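Local coordinates for beta-1,4-mannanase (Caldicellulosiruptor saccharolyticus, PDB 1PMH), which binds mannohexaose and probably targets a beta-1,4-mannan-hydrolysing enzyme to its substrate through a family 27 carbohydrate-binding module, at residues M89-Y93 / D94-K98. Residues are numbered along the deposited sequence; the frame is centred on the assembly and turned at random. Where two conformers were deposited one is given.
Sequences MFIPY and DEFSK
Ile91 and Phe96 meet where a strand of the jellyroll beta-sandwich, 84-92, leads directly into the short helix 93-98; the axes of the segments 89-92 and 94-98 stand at 75° to each other. The CG2 methyl of Ile91, placed anti to the backbone N, leans obliquely on the Phe96 ring, 3.7 Å from CG. Phe103 from strand 102-109 also touches Ile91, and Thr138 from strand 135-145 touches Phe96. Pro92, at the N-cap position, offers its carbonyl O to Phe96 N at 3.0 Å, and the next helical bond runs from Ser97 N to Tyr93 O at 2.8 Å.

Tyr93, its CG anti to the backbone N (chi1 -179°), has Ser97 CB over one face of its ring, 4.1 Å from CE2. The hydroxyl is hydrogen-bonded to Asn125, and Lys129 makes a cation-pi contact with the ring. With an alanine in place of Tyr93, Asn125 is likely to lose its hydrogen-bonding mate, Lys129 the ring it lies against, and Ser97 CB its aromatic cover. The carbonyl O of Asp94, the next residue, accepts the helical bond from Lys98 N and, in one of two conformers of Ser97, a second from OG. The side chain of Asp94 turns back to Tyr93: its carboxylate plane is 74° from the ring, and OD1 sits in the ring plane at the edge, 3.5 Å from Tyr93 CD2.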
HETATM    1  N   MSE A  89      -1.328   5.607   3.505  1.00 15.14           N
HETATM    2  CA  MSE A  89      -0.218   5.846   2.589  1.00 14.46           C
HETATM    3  C   MSE A  89       0.279   7.254   2.794  1.00 14.06           C
HETATM    4  O   MSE A  89      -0.526   8.175   2.916  1.00 15.44           O
HETATM    5  CB  MSE A  89      -0.751   5.627   1.189  1.00 16.47           C
HETATM    6  CG  MSE A  89       0.228   5.810   0.119  1.00 17.51           C
HETATM    7 SE   MSE A  89      -0.623   5.676  -1.640  0.60 20.15          SE
HETATM    8  CE  MSE A  89      -1.348   4.162  -1.501  1.00 16.24           C
ATOM      9  N   PHE A  90       1.603   7.437   2.803  1.00 13.77           N
ATOM     10  CA  PHE A  90       2.236   8.707   3.133  1.00 14.36           C
ATOM     11  C   PHE A  90       3.259   9.038   2.051  1.00 14.62           C
ATOM     12  O   PHE A  90       4.131   8.218   1.782  1.00 15.37           O
ATOM     13  CB  PHE A  90       2.975   8.664   4.491  1.00 14.91           C
ATOM     14  CG  PHE A  90       2.125   8.170   5.641  1.00 15.17           C
ATOM     15  CD1 PHE A  90       1.842   6.845   5.800  1.00 15.94           C
ATOM     16  CD2 PHE A  90       1.647   9.062   6.570  1.00 17.25           C
ATOM     17  CE1 PHE A  90       1.031   6.395   6.811  1.00 17.08           C
ATOM     18  CE2 PHE A  90       0.829   8.618   7.602  1.00 18.46           C
ATOM     19  CZ  PHE A  90       0.522   7.287   7.692  1.00 18.23           C
ATOM     20  N   ILE A  91       3.222  10.258   1.537  1.00 14.56           N
ATOM     21  CA  ILE A  91       4.222  10.693   0.561  1.00 14.69           C
ATOM     22  C   ILE A  91       4.723  12.055   1.034  1.00 14.78           C
ATOM     23  O   ILE A  91       3.926  12.955   1.253  1.00 15.81           O
ATOM     24  CB  ILE A  91       3.663  10.818  -0.875  1.00 15.41           C
ATOM     25  CG1 ILE A  91       2.783   9.621  -1.262  1.00 15.97           C
ATOM     26  CG2 ILE A  91       4.828  10.981  -1.821  1.00 15.52           C
ATOM     27  CD1 ILE A  91       1.287   9.787  -1.040  1.00 17.21           C
ATOM     28  N   PRO A  92       6.045  12.242   1.175  1.00 15.34           N
ATOM     29  CA  PRO A  92       6.594  13.563   1.570  1.00 16.72           C
ATOM     30  C   PRO A  92       5.983  14.657   0.686  1.00 16.97           C
ATOM     31  O   PRO A  92       6.134  14.653  -0.532  1.00 17.32           O
ATOM     32  CB  PRO A  92       8.082  13.395   1.328  1.00 20.31           C
ATOM     33  CG  PRO A  92       8.334  11.992   1.465  1.00 19.54           C
ATOM     34  CD  PRO A  92       7.138  11.262   1.007  1.00 15.38           C
ATOM     35  N   TYR A  93       5.369  15.653   1.311  1.00 17.08           N
ATOM     36  CA  TYR A  93       4.580  16.637   0.625  1.00 17.91           C
ATOM     37  C   TYR A  93       5.392  17.542  -0.240  1.00 19.89           C
ATOM     38  O   TYR A  93       5.041  17.778  -1.397  1.00 20.33           O
ATOM     39  CB  TYR A  93       3.751  17.456   1.610  1.00 19.15           C
ATOM     40  CG  TYR A  93       2.877  18.487   0.950  1.00 19.67           C
ATOM     41  CD1 TYR A  93       1.582  18.192   0.530  1.00 21.61           C
ATOM     42  CD2 TYR A  93       3.378  19.758   0.674  1.00 23.10           C
ATOM     43  CE1 TYR A  93       0.822  19.143  -0.105  1.00 23.34           C
ATOM     44  CE2 TYR A  93       2.612  20.706   0.031  1.00 24.39           C
ATOM     45  CZ  TYR A  93       1.337  20.384  -0.369  1.00 24.70           C
ATOM     46  OH  TYR A  93       0.561  21.316  -1.024  1.00 28.86           O
ATOM     47  N   ASP A  94       6.465  18.095   0.303  1.00 20.45           N
ATOM     48  CA  ASP A  94       7.193  19.129  -0.435  1.00 23.40           C
ATOM     49  C   ASP A  94       7.779  18.563  -1.723  1.00 21.78           C
ATOM     50  O   ASP A  94       7.600  19.127  -2.799  1.00 22.34           O
ATOM     51  CB  ASP A  94       8.256  19.768   0.450  1.00 24.81           C
ATOM     52  CG  ASP A  94       7.649  20.654   1.522  1.00 28.75           C
ATOM     53  OD1 ASP A  94       6.489  21.113   1.415  1.00 32.09           O
ATOM     54  OD2 ASP A  94       8.310  20.938   2.540  1.00 36.80           O
ATOM     55  N   GLU A  95       8.466  17.431  -1.611  1.00 20.14           N
ATOM     56  CA  GLU A  95       9.033  16.809  -2.795  1.00 19.92           C
ATOM     57  C   GLU A  95       7.971  16.323  -3.766  1.00 19.70           C
ATOM     58  O   GLU A  95       8.087  16.459  -4.982  1.00 21.12           O
ATOM     59  CB  GLU A  95       9.943  15.662  -2.387  1.00 20.92           C
ATOM     60  CG  GLU A  95      11.242  16.114  -1.740  1.00 24.51           C
ATOM     61  CD  GLU A  95      12.035  17.071  -2.617  0.50 33.04           C
ATOM     62  OE1 GLU A  95      12.177  16.780  -3.823  0.50 36.51           O
ATOM     63  OE2 GLU A  95      12.488  18.126  -2.117  0.50 36.49           O
ATOM     64  N   PHE A  96       6.886  15.767  -3.243  1.00 18.08           N
ATOM     65  CA  PHE A  96       5.811  15.315  -4.117  1.00 18.33           C
ATOM     66  C   PHE A  96       5.148  16.470  -4.852  1.00 18.86           C
ATOM     67  O   PHE A  96       4.864  16.403  -6.040  1.00 20.16           O
ATOM     68  CB  PHE A  96       4.812  14.468  -3.301  1.00 18.51           C
ATOM     69  CG  PHE A  96       3.744  13.754  -4.080  1.00 17.53           C
ATOM     70  CD1 PHE A  96       3.958  13.275  -5.358  1.00 18.50           C
ATOM     71  CD2 PHE A  96       2.529  13.477  -3.494  1.00 17.78           C
ATOM     72  CE1 PHE A  96       2.945  12.616  -6.028  1.00 19.86           C
ATOM     73  CE2 PHE A  96       1.535  12.777  -4.134  1.00 18.99           C
ATOM     74  CZ  PHE A  96       1.738  12.345  -5.412  1.00 19.04           C
ATOM     75  N   SER A  97       4.942  17.572  -4.147  1.00 20.10           N
ATOM     76  CA  SER A  97       4.354  18.762  -4.749  1.00 22.46           C
ATOM     77  C   SER A  97       5.180  19.324  -5.885  1.00 23.48           C
ATOM     78  O   SER A  97       4.636  19.779  -6.889  1.00 26.56           O
ATOM     79  CB  SER A  97       4.124  19.844  -3.683  0.50 23.72           C
ATOM     80  OG  SER A  97       5.334  20.395  -3.184  0.50 26.04           O
ATOM     81  N   LYS A  98       6.489  19.211  -5.777  1.00 22.39           N
ATOM     82  CA  LYS A  98       7.429  19.700  -6.791  1.00 23.90           C
ATOM     83  C   LYS A  98       7.520  18.780  -8.005  1.00 22.32           C
ATOM     84  O   LYS A  98       7.849  19.189  -9.105  1.00 26.18           O
ATOM     85  CB  LYS A  98       8.824  19.885  -6.176  0.50 26.94           C
ATOM     86  CG  LYS A  98       9.122  21.313  -5.752  0.30 31.38           C
ATOM     87  CD  LYS A  98       9.217  21.488  -4.251  0.30 31.91           C
ATOM     88  CE  LYS A  98       8.022  22.268  -3.721  0.30 33.27           C
ATOM     89  NZ  LYS A  98       7.684  21.896  -2.332  0.30 28.99           N
TER